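Local coordinates for protein probable zinc protease (PDB 4NNZ) that probably cuts peptides as one subunit of a heterodimeric zinc metalloprotease of the M16 (insulinase) family in Pseudomonas aeruginosa, at residues Asn14-Ile19 and Asn188-Val193; His179-Trp184 and Pro215-Pro220; Leu247-Asn252 and Gly331-Leu336; Ala295-Tyr300 and Leu313-Asn318. One frame throughout, in Å; residues are numbered along the deposited sequence.

Interaction 1 of 4, residues Asn14-Ile19 and Asn188-Val193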
# COMPACT_ATOMS: atom_id res chain seq x y z
N ASN A 14 12.46 -18.88 25.58
CA ASN A 14 11.27 -18.38 24.90
C ASN A 14 11.63 -17.65 23.63
O ASN A 14 10.79 -17.26 22.89
CB ASN A 14 10.35 -17.57 25.82
CG ASN A 14 11.05 -16.46 26.53
OD1 ASN A 14 12.17 -16.16 26.24
ND2 ASN A 14 10.38 -15.87 27.47
N GLY A 15 12.91 -17.57 23.36
CA GLY A 15 13.38 -16.96 22.14
C GLY A 15 13.73 -15.51 22.24
O GLY A 15 14.12 -14.90 21.29
N LEU A 16 13.62 -14.97 23.43
CA LEU A 16 14.07 -13.64 23.66
C LEU A 16 15.54 -13.67 23.47
O LEU A 16 16.17 -14.55 23.94
CB LEU A 16 13.77 -13.25 25.07
CG LEU A 16 14.18 -11.85 25.44
CD1 LEU A 16 13.57 -10.87 24.47
CD2 LEU A 16 13.72 -11.55 26.83
N LYS A 17 16.08 -12.69 22.79
CA LYS A 17 17.50 -12.54 22.60
C LYS A 17 17.95 -11.47 23.53
O LYS A 17 17.29 -10.49 23.69
CB LYS A 17 17.79 -12.12 21.18
CG LYS A 17 19.25 -12.12 20.81
CD LYS A 17 19.44 -11.88 19.33
CE LYS A 17 20.75 -12.45 18.83
NZ LYS A 17 20.83 -12.49 17.36
N VAL A 18 19.07 -11.68 24.19
CA VAL A 18 19.57 -10.72 25.14
C VAL A 18 20.95 -10.30 24.74
O VAL A 18 21.77 -11.12 24.43
CB VAL A 18 19.54 -11.26 26.57
CG1 VAL A 18 20.02 -10.21 27.53
CG2 VAL A 18 18.15 -11.70 26.96
N ILE A 19 21.20 -9.01 24.70
CA ILE A 19 22.52 -8.53 24.39
C ILE A 19 23.02 -7.63 25.48
O ILE A 19 22.32 -6.76 25.91
CB ILE A 19 22.58 -7.82 23.05
CG1 ILE A 19 22.18 -8.77 21.94
CG2 ILE A 19 23.99 -7.36 22.79
CD1 ILE A 19 21.94 -8.13 20.61
N ASN A 188 9.87 -13.95 21.35
CA ASN A 188 10.60 -14.36 20.20
C ASN A 188 10.51 -13.32 19.11
O ASN A 188 11.05 -13.50 18.05
CB ASN A 188 10.15 -15.72 19.72
CG ASN A 188 8.66 -15.87 19.64
OD1 ASN A 188 7.98 -15.79 20.63
ND2 ASN A 188 8.17 -16.12 18.46
N ASN A 189 9.82 -12.23 19.38
CA ASN A 189 9.83 -11.09 18.51
C ASN A 189 10.59 -9.92 19.06
O ASN A 189 10.47 -8.85 18.58
CB ASN A 189 8.43 -10.67 18.15
CG ASN A 189 8.36 -9.97 16.84
OD1 ASN A 189 9.12 -10.26 15.95
ND2 ASN A 189 7.47 -9.04 16.72
N ALA A 190 11.36 -10.13 20.10
CA ALA A 190 11.92 -9.04 20.83
C ALA A 190 13.39 -9.16 21.16
O ALA A 190 13.92 -10.22 21.22
CB ALA A 190 11.12 -8.80 22.08
N THR A 191 14.04 -8.04 21.35
CA THR A 191 15.42 -8.02 21.80
C THR A 191 15.61 -7.14 23.01
O THR A 191 15.19 -6.05 23.01
CB THR A 191 16.37 -7.52 20.74
OG1 THR A 191 16.19 -8.27 19.57
CG2 THR A 191 17.72 -7.76 21.16
N LEU A 192 16.28 -7.64 24.03
CA LEU A 192 16.56 -6.87 25.19
C LEU A 192 17.99 -6.47 25.10
O LEU A 192 18.82 -7.29 24.87
CB LEU A 192 16.38 -7.72 26.42
CG LEU A 192 16.88 -7.08 27.69
CD1 LEU A 192 16.10 -5.83 28.01
CD2 LEU A 192 16.79 -8.05 28.83
N VAL A 193 18.27 -5.19 25.25
CA VAL A 193 19.63 -4.73 25.17
C VAL A 193 20.06 -4.02 26.41
O VAL A 193 19.37 -3.16 26.88
CB VAL A 193 19.83 -3.79 23.99
CG1 VAL A 193 21.29 -3.47 23.86
CG2 VAL A 193 19.35 -4.46 22.74
O HOH W 1 13.66 -12.79 19.80

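Interaction 2 of 4, residues His179-Trp184 and Pro215-Pro220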
# COMPACT_ATOMS: atom_id res chain seq x y z
N HIS A 179 -5.33 -7.66 19.64
CA HIS A 179 -4.93 -8.69 18.75
C HIS A 179 -3.55 -8.47 18.23
O HIS A 179 -2.79 -9.38 18.05
CB HIS A 179 -5.91 -8.77 17.62
CG HIS A 179 -5.63 -9.88 16.67
ND1 HIS A 179 -5.92 -11.19 16.96
CD2 HIS A 179 -5.06 -9.87 15.45
CE1 HIS A 179 -5.54 -11.94 15.95
NE2 HIS A 179 -5.02 -11.17 15.02
N TRP A 180 -3.27 -7.22 17.96
CA TRP A 180 -1.97 -6.80 17.52
C TRP A 180 -0.99 -7.05 18.62
O TRP A 180 0.12 -7.43 18.37
CB TRP A 180 -2.03 -5.36 17.10
CG TRP A 180 -0.94 -4.90 16.24
CD1 TRP A 180 0.04 -4.09 16.59
CD2 TRP A 180 -0.74 -5.18 14.86
NE1 TRP A 180 0.86 -3.85 15.56
CE2 TRP A 180 0.39 -4.50 14.47
CE3 TRP A 180 -1.42 -5.94 13.91
CZ2 TRP A 180 0.88 -4.56 13.20
CZ3 TRP A 180 -0.94 -5.99 12.69
CH2 TRP A 180 0.20 -5.31 12.32
N TYR A 181 -1.39 -6.80 19.85
CA TYR A 181 -0.52 -7.05 20.95
C TYR A 181 -0.22 -8.51 21.06
O TYR A 181 0.90 -8.90 21.21
CB TYR A 181 -1.11 -6.50 22.25
CG TYR A 181 -0.42 -7.00 23.47
CD1 TYR A 181 -0.65 -8.26 23.93
CD2 TYR A 181 0.47 -6.22 24.16
CE1 TYR A 181 -0.01 -8.75 25.02
CE2 TYR A 181 1.10 -6.71 25.27
CZ TYR A 181 0.85 -7.98 25.69
OH TYR A 181 1.46 -8.48 26.78
N GLU A 182 -1.24 -9.33 20.93
CA GLU A 182 -1.09 -10.75 21.03
C GLU A 182 -0.20 -11.30 19.99
O GLU A 182 0.53 -12.22 20.24
CB GLU A 182 -2.43 -11.42 20.83
CG GLU A 182 -3.22 -11.61 22.08
CD GLU A 182 -4.68 -11.86 21.80
OE1 GLU A 182 -5.12 -11.67 20.67
OE2 GLU A 182 -5.39 -12.27 22.72
N SER A 183 -0.37 -10.83 18.78
CA SER A 183 0.38 -11.33 17.67
C SER A 183 1.84 -11.05 17.71
O SER A 183 2.61 -11.87 17.34
CB SER A 183 -0.22 -10.83 16.39
OG SER A 183 -1.60 -10.78 16.51
N TRP A 184 2.21 -9.84 18.07
CA TRP A 184 3.56 -9.38 17.84
C TRP A 184 4.41 -9.07 19.03
O TRP A 184 5.60 -9.04 18.91
CB TRP A 184 3.51 -8.14 16.97
CG TRP A 184 2.93 -8.33 15.67
CD1 TRP A 184 1.77 -7.84 15.25
CD2 TRP A 184 3.50 -9.01 14.57
NE1 TRP A 184 1.55 -8.18 13.97
CE2 TRP A 184 2.62 -8.90 13.53
CE3 TRP A 184 4.67 -9.70 14.37
CZ2 TRP A 184 2.85 -9.44 12.32
CZ3 TRP A 184 4.89 -10.24 13.18
CH2 TRP A 184 4.00 -10.13 12.17
N PRO A 215 5.86 -17.17 27.77
CA PRO A 215 6.06 -18.21 26.76
C PRO A 215 6.11 -17.74 25.34
O PRO A 215 5.55 -16.74 25.01
CB PRO A 215 4.86 -19.07 26.95
CG PRO A 215 3.79 -18.11 27.11
CD PRO A 215 4.34 -17.08 28.01
N TRP A 216 6.77 -18.51 24.51
CA TRP A 216 6.91 -18.28 23.11
C TRP A 216 5.55 -18.33 22.46
O TRP A 216 4.71 -19.08 22.87
CB TRP A 216 7.76 -19.41 22.63
CG TRP A 216 8.16 -19.43 21.28
CD1 TRP A 216 9.32 -19.02 20.80
CD2 TRP A 216 7.45 -20.00 20.19
NE1 TRP A 216 9.38 -19.23 19.47
CE2 TRP A 216 8.23 -19.84 19.07
CE3 TRP A 216 6.21 -20.60 20.07
CZ2 TRP A 216 7.83 -20.25 17.84
CZ3 TRP A 216 5.82 -21.00 18.87
CH2 TRP A 216 6.62 -20.83 17.76
N ARG A 217 5.33 -17.49 21.46
CA ARG A 217 4.07 -17.43 20.76
C ARG A 217 4.35 -17.50 19.29
O ARG A 217 5.27 -16.89 18.86
CB ARG A 217 3.37 -16.10 21.03
CG ARG A 217 3.06 -15.77 22.46
CD ARG A 217 1.90 -14.79 22.58
NE ARG A 217 2.31 -13.40 22.63
CZ ARG A 217 2.98 -12.85 23.64
NH1 ARG A 217 4.27 -13.11 23.79
NH2 ARG A 217 2.36 -12.03 24.49
N GLN A 218 3.54 -18.22 18.52
CA GLN A 218 3.71 -18.28 17.10
C GLN A 218 3.43 -16.93 16.50
O GLN A 218 2.54 -16.23 16.91
CB GLN A 218 2.79 -19.31 16.48
CG GLN A 218 2.91 -19.40 14.99
CD GLN A 218 3.94 -20.39 14.56
OE1 GLN A 218 4.76 -20.12 13.71
NE2 GLN A 218 3.91 -21.56 15.15
N LEU A 219 4.22 -16.57 15.52
CA LEU A 219 4.18 -15.26 15.01
C LEU A 219 3.51 -15.32 13.70
O LEU A 219 3.47 -16.33 13.08
CB LEU A 219 5.58 -14.73 14.84
CG LEU A 219 6.05 -13.63 15.75
CD1 LEU A 219 5.57 -13.91 17.14
CD2 LEU A 219 7.55 -13.58 15.72
N PRO A 220 3.03 -14.19 13.24
CA PRO A 220 2.55 -14.09 11.88
C PRO A 220 3.72 -14.05 10.95
O PRO A 220 4.83 -13.91 11.39
CB PRO A 220 1.83 -12.78 11.88
CG PRO A 220 1.34 -12.65 13.24
CD PRO A 220 2.42 -13.17 14.09

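Interaction 3 of 4, residues Leu247-Asn252 and Gly331-Leu336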
# COMPACT_ATOMS: atom_id res chain seq x y z
N LEU A 247 11.71 21.17 -3.28
CA LEU A 247 11.81 20.03 -4.12
C LEU A 247 12.25 18.84 -3.34
O LEU A 247 13.14 18.93 -2.56
CB LEU A 247 12.82 20.29 -5.22
CG LEU A 247 12.80 19.32 -6.38
CD1 LEU A 247 11.51 19.43 -7.14
CD2 LEU A 247 13.95 19.59 -7.29
N ILE A 248 11.60 17.72 -3.56
CA ILE A 248 12.01 16.49 -2.97
C ILE A 248 12.25 15.49 -4.06
O ILE A 248 11.42 15.28 -4.86
CB ILE A 248 10.90 15.96 -2.06
CG1 ILE A 248 10.31 17.08 -1.24
CG2 ILE A 248 11.40 14.83 -1.19
CD1 ILE A 248 9.47 16.62 -0.09
N MET A 249 13.42 14.89 -4.09
CA MET A 249 13.69 13.80 -5.01
C MET A 249 14.11 12.55 -4.28
O MET A 249 14.96 12.58 -3.46
CB MET A 249 14.78 14.19 -5.97
CG MET A 249 14.38 15.28 -6.92
SD MET A 249 15.75 15.93 -7.84
CE MET A 249 16.11 14.61 -8.96
N GLY A 250 13.49 11.43 -4.60
CA GLY A 250 13.85 10.18 -3.98
C GLY A 250 14.17 9.10 -4.97
O GLY A 250 13.51 8.97 -5.92
N PHE A 251 15.20 8.32 -4.72
CA PHE A 251 15.53 7.21 -5.58
C PHE A 251 15.40 5.86 -4.90
O PHE A 251 15.93 5.66 -3.87
CB PHE A 251 16.93 7.38 -6.11
CG PHE A 251 17.06 8.45 -7.12
CD1 PHE A 251 16.73 8.22 -8.40
CD2 PHE A 251 17.50 9.69 -6.78
CE1 PHE A 251 16.85 9.19 -9.34
CE2 PHE A 251 17.60 10.67 -7.70
CZ PHE A 251 17.28 10.42 -8.99
N ASN A 252 14.66 4.95 -5.50
CA ASN A 252 14.48 3.64 -4.90
C ASN A 252 15.75 2.85 -4.97
O ASN A 252 16.34 2.70 -6.00
CB ASN A 252 13.40 2.84 -5.60
CG ASN A 252 12.03 3.40 -5.38
OD1 ASN A 252 11.57 4.18 -6.16
ND2 ASN A 252 11.38 2.97 -4.35
N GLY A 331 19.59 21.48 -11.97
CA GLY A 331 20.83 21.54 -11.25
C GLY A 331 21.22 20.30 -10.48
O GLY A 331 22.36 19.94 -10.47
N LEU A 332 20.29 19.67 -9.81
CA LEU A 332 20.56 18.44 -9.14
C LEU A 332 20.94 17.32 -10.07
O LEU A 332 21.82 16.56 -9.77
CB LEU A 332 19.39 18.04 -8.28
CG LEU A 332 19.17 18.96 -7.09
CD1 LEU A 332 17.80 18.81 -6.51
CD2 LEU A 332 20.20 18.77 -6.02
N TRP A 333 20.28 17.21 -11.20
CA TRP A 333 20.60 16.17 -12.14
C TRP A 333 22.00 16.36 -12.65
O TRP A 333 22.71 15.42 -12.86
CB TRP A 333 19.60 16.12 -13.28
CG TRP A 333 18.44 15.20 -13.06
CD1 TRP A 333 17.16 15.56 -12.98
CD2 TRP A 333 18.47 13.79 -12.92
NE1 TRP A 333 16.38 14.49 -12.79
CE2 TRP A 333 17.16 13.38 -12.75
CE3 TRP A 333 19.47 12.84 -12.93
CZ2 TRP A 333 16.83 12.07 -12.59
CZ3 TRP A 333 19.13 11.55 -12.76
CH2 TRP A 333 17.83 11.17 -12.59
N LYS A 334 22.41 17.59 -12.81
CA LYS A 334 23.74 17.87 -13.28
C LYS A 334 24.77 17.35 -12.33
O LYS A 334 25.73 16.77 -12.73
CB LYS A 334 23.91 19.37 -13.39
CG LYS A 334 24.40 19.83 -14.73
CD LYS A 334 24.91 21.25 -14.66
CE LYS A 334 26.41 21.31 -14.40
NZ LYS A 334 27.13 22.20 -15.34
N GLN A 335 24.57 17.59 -11.06
CA GLN A 335 25.43 17.06 -10.05
C GLN A 335 25.41 15.56 -9.96
O GLN A 335 26.41 14.96 -9.73
CB GLN A 335 25.10 17.69 -8.72
CG GLN A 335 25.23 19.18 -8.77
CD GLN A 335 26.57 19.62 -9.29
OE1 GLN A 335 27.57 19.04 -8.95
NE2 GLN A 335 26.58 20.63 -10.13
N LEU A 336 24.26 14.95 -10.10
CA LEU A 336 24.18 13.51 -10.17
C LEU A 336 24.87 12.96 -11.38
O LEU A 336 25.49 11.95 -11.30
CB LEU A 336 22.75 13.04 -10.10
CG LEU A 336 22.01 13.41 -8.84
CD1 LEU A 336 20.52 13.25 -8.97
CD2 LEU A 336 22.51 12.62 -7.67

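Interaction 4 of 4, residues Ala295-Tyr300 and Leu313-Asn318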
# COMPACT_ATOMS: atom_id res chain seq x y z
N ALA A 295 18.66 27.77 -2.05
CA ALA A 295 18.85 28.28 -0.71
C ALA A 295 19.51 27.31 0.24
O ALA A 295 20.32 27.68 1.05
CB ALA A 295 17.52 28.71 -0.15
N GLY A 296 19.08 26.06 0.18
CA GLY A 296 19.66 24.99 0.94
C GLY A 296 19.37 23.69 0.25
O GLY A 296 18.50 23.63 -0.55
N ALA A 297 20.15 22.67 0.52
CA ALA A 297 19.93 21.39 -0.06
C ALA A 297 20.47 20.31 0.85
O ALA A 297 21.51 20.46 1.42
CB ALA A 297 20.58 21.32 -1.42
N SER A 298 19.75 19.22 0.97
CA SER A 298 20.17 18.13 1.83
C SER A 298 19.96 16.77 1.23
O SER A 298 19.41 16.64 0.17
CB SER A 298 19.48 18.20 3.15
OG SER A 298 18.11 18.26 2.97
N THR A 299 20.46 15.77 1.91
CA THR A 299 20.27 14.40 1.54
C THR A 299 20.01 13.57 2.77
O THR A 299 20.48 13.86 3.83
CB THR A 299 21.48 13.80 0.80
OG1 THR A 299 22.51 13.52 1.72
CG2 THR A 299 21.99 14.70 -0.18
N TYR A 300 19.21 12.54 2.61
CA TYR A 300 19.03 11.58 3.64
C TYR A 300 18.95 10.21 3.02
O TYR A 300 18.28 10.04 2.06
CB TYR A 300 17.78 11.95 4.43
CG TYR A 300 17.32 10.93 5.43
CD1 TYR A 300 17.98 10.74 6.62
CD2 TYR A 300 16.21 10.16 5.18
CE1 TYR A 300 17.55 9.81 7.53
CE2 TYR A 300 15.78 9.23 6.09
CZ TYR A 300 16.44 9.05 7.26
OH TYR A 300 15.96 8.12 8.15
N LEU A 313 16.84 13.59 -1.74
CA LEU A 313 17.40 14.90 -1.95
C LEU A 313 16.38 15.97 -1.62
O LEU A 313 15.23 15.85 -1.93
CB LEU A 313 17.85 15.04 -3.38
CG LEU A 313 19.23 14.51 -3.64
CD1 LEU A 313 19.17 13.15 -4.27
CD2 LEU A 313 20.01 15.46 -4.49
N SER A 314 16.83 17.00 -0.95
CA SER A 314 15.99 18.11 -0.62
C SER A 314 16.62 19.45 -0.95
O SER A 314 17.71 19.72 -0.53
CB SER A 314 15.71 18.05 0.84
OG SER A 314 14.37 18.22 1.08
N ALA A 315 15.96 20.28 -1.71
CA ALA A 315 16.48 21.59 -1.96
C ALA A 315 15.39 22.58 -1.98
O ALA A 315 14.31 22.27 -2.34
CB ALA A 315 17.22 21.61 -3.28
N THR A 316 15.68 23.79 -1.58
CA THR A 316 14.73 24.84 -1.73
C THR A 316 15.39 25.86 -2.64
O THR A 316 16.59 25.99 -2.63
CB THR A 316 14.29 25.41 -0.39
OG1 THR A 316 15.33 26.19 0.17
CG2 THR A 316 13.99 24.32 0.55
N PRO A 317 14.64 26.51 -3.49
CA PRO A 317 15.22 27.37 -4.51
C PRO A 317 15.69 28.70 -4.01
O PRO A 317 15.18 29.15 -3.02
CB PRO A 317 14.10 27.52 -5.51
CG PRO A 317 12.88 27.30 -4.74
CD PRO A 317 13.19 26.42 -3.60
N ASN A 318 16.63 29.33 -4.69
CA ASN A 318 17.09 30.61 -4.24
C ASN A 318 16.05 31.53 -4.76
O ASN A 318 16.04 31.90 -5.89
CB ASN A 318 18.43 30.96 -4.85
CG ASN A 318 18.85 32.40 -4.58
OD1 ASN A 318 18.07 33.19 -4.11
ND2 ASN A 318 20.07 32.71 -4.87

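Interaction 1 of 4, residues Asn14-Ile19 and Asn188-Val193
Lys17, Val18 and Ile19 run parallel to Thr191, Leu192 and Val193 as paired neighbours in one sheet, the short strand axes 4.8 Å apart and inclined by 22°. Leu192 grips the partner strand through both of its backbone polar atoms: Leu192 N donates to Lys17 O over 3.0 Å, with an N-H...O angle of 175°, and Leu192 O accepts from Ile19 N at 2.9 Å. On the N-terminal side of Lys17 this direct bonding gives way to water: one lies 2.6 Å from Gly15 O and 2.9 Å from Ala190 O, bridging the two carbonyls. Leu16 holds CG anti to the backbone N, and chi2 (55°) lays CD1 against Ala190, 3.3 Å from Ala190 O and 4.0 Å from Ala190 CB. Val18 and Leu192 lie side by side and point the same way, CG1 of Val18 meeting CD2 of Leu192 at 4.1 Å. On the other face, with Lys17 and Thr191, Ile19 and Val193 pack against helix 367-379 at Ile374, and Lys17 carries its amine to salt bridges with Glu9 and Glu378. Gly15, its phi positive, lies beside Asn188. The contact connects strand 17-22 to strand 190-196 inside the six-stranded M16 sheet: direct bonds join the main chains where the strands pair, and a water lies between the carbonyls of Gly15 and Ala190 where they separate.

Interaction 2 of 4, residues His179-Trp184 and Pro215-Pro220
Arg217 and Glu182 supply the polar link between helix 174-184 and the loop 215-220. NE of Arg217 donates to the backbone O of Glu182 over 3.2 Å; the bond is bent (N-H...O angle 148°), and the acceptor lies well out of the guanidinium plane. The arginine chain turns at chi3 (-92°), which places NE near the helix, and NH2 comes to 4.1 Å from CE1 of Tyr181. Ring and guanidinium planes stand 76° apart there, the two side chains crossing at about a right angle.

Apolar contact is carried by Pro220 and Trp184. The proline ring lies over one face of the indole: its CD sits 3.9 Å from the centroid of the six-membered ring and almost over the ring centre, a CH-pi contact, while Pro220 CB reaches Trp184 CH2 at 3.4 Å. CG of Pro220 also meets CB of Ser183 at 4.0 Å. Leu219 adds a lighter apolar touch, its CG 4.4 Å from Trp184 CE3, and its CD1 makes a van der Waals contact with the helix-end carbonyl, 3.6 Å from Ser183 O.

This is the C-terminal end of helix 174-184, held against the loop that follows helix 200-211 and leads toward strand 233-240. Trp184 also meets Tyr41 edge-to-face, and the hydroxyl of Tyr181 bonds to Arg110 O. Helix 49-56 packs against Trp180 and Tyr181, while Asn188 and Asn189, just before strand 190-196, bond to Arg217 O and Trp184 O respectively.

Interaction 3 of 4, residues Leu247-Asn252 and Gly331-Leu336
Phe251 and Trp333 form the aromatic part of a buried helix-on-sheet contact, in which the axes of strand 247-252 and helix 331-336 approach to 11.6 Å and are inclined by 34°. The edge of the phenyl ring is turned toward the face of the indole in an offset edge-to-face pair, planes at 83°, with Phe251 CZ 3.7 Å from Trp333 CH2. Met249 reaches the same indole by its methyl: CE lies over one face of the five-membered ring, 4.2 Å from its centroid, a CH-pi contact. The methionine chain bends at chi3 (72°), which puts CE there, while its SD stays 3.8 Å from CD1 of Leu332. In the M16 fold this is the interface between the helical layer and the sheet of an alpha/beta domain: helix 325-341 covers a face of the sheet formed by strands 233-240, 415-422, 246-253, 309-317 and 294-301. Alternate residues Leu247, Met249 and Phe251 point toward the helix, and the neighbouring strands contribute Leu313, Leu415 and Leu417 to the same interface. Away from the Met249 and Trp333 centre the contacts thin out. Leu247 CD2 touches Leu332 CD1 at 4.0 Å, and Phe251 CE2 meets Leu336 CD1 at 4.1 Å, tip to tip. On the solvent side, Trp333 is partly exposed and leans on Pro412.

Interaction 4 of 4, residues Ala295-Tyr300 and Leu313-Asn318
Ser298 and Ser314 face each other as a hydrogen-bonded antiparallel pair in a beta hairpin, strand 294-301 with strand 309-317, at one edge of the five-stranded sheet of this M16 domain. Ser314 N donates to Ser298 O over 2.8 Å. The reverse bond, Ser298 N to Ser314 O, is less certain because that oxygen sits too close to a neighbour. OG of Ser298, held between the backbone N and the carbonyl carbon (chi1 54°), lies 3.2 Å from CB of Ser314. Farther along, Thr316 N donates to Gly296 O at 3.0 Å, and Ala295 N to Thr316 O at 2.8 Å with an N-H...O angle of 137°, bent where the chain turns a corner. Between the serine pair and the Thr316-Gly296 bond, Ala297 and Ala315 form a non-hydrogen-bonded pair, CB to CB 3.9 Å. On the face of the two alanines, Leu313 packs on Leu332 and Ala315 on Val328 of helix 325-341. Strand 246-253 flanks 309-317 on its far side, bonding through Leu247 and Met249, and Asn318 ties the strand end through ND2 to Glu292 O. On the face of the serines, OG1 of Thr316 lies 3.4 Å from CB of Ala295.

Interactions 1 and 2 lie on one side of the chain's centre and interactions 3 and 4 on the other, the two groups about 40 Å apart between centres. Within each group the contacts touch: interactions 1 and 2 through the bonds of Asn188 and Asn189, interactions 3 and 4 through neighbouring strands 246-253 and 309-317, which share a sheet. Interactions 1 and 3 are buried, yet differ in chemistry: strand pairing by main-chain bonds and water in one, apolar and aromatic packing without a hydrogen bond in the other. Interactions 2 and 4 are partly buried; the first mixes an arginine bond with proline-on-indole packing, the second rests mainly on backbone bonds at a sheet edge.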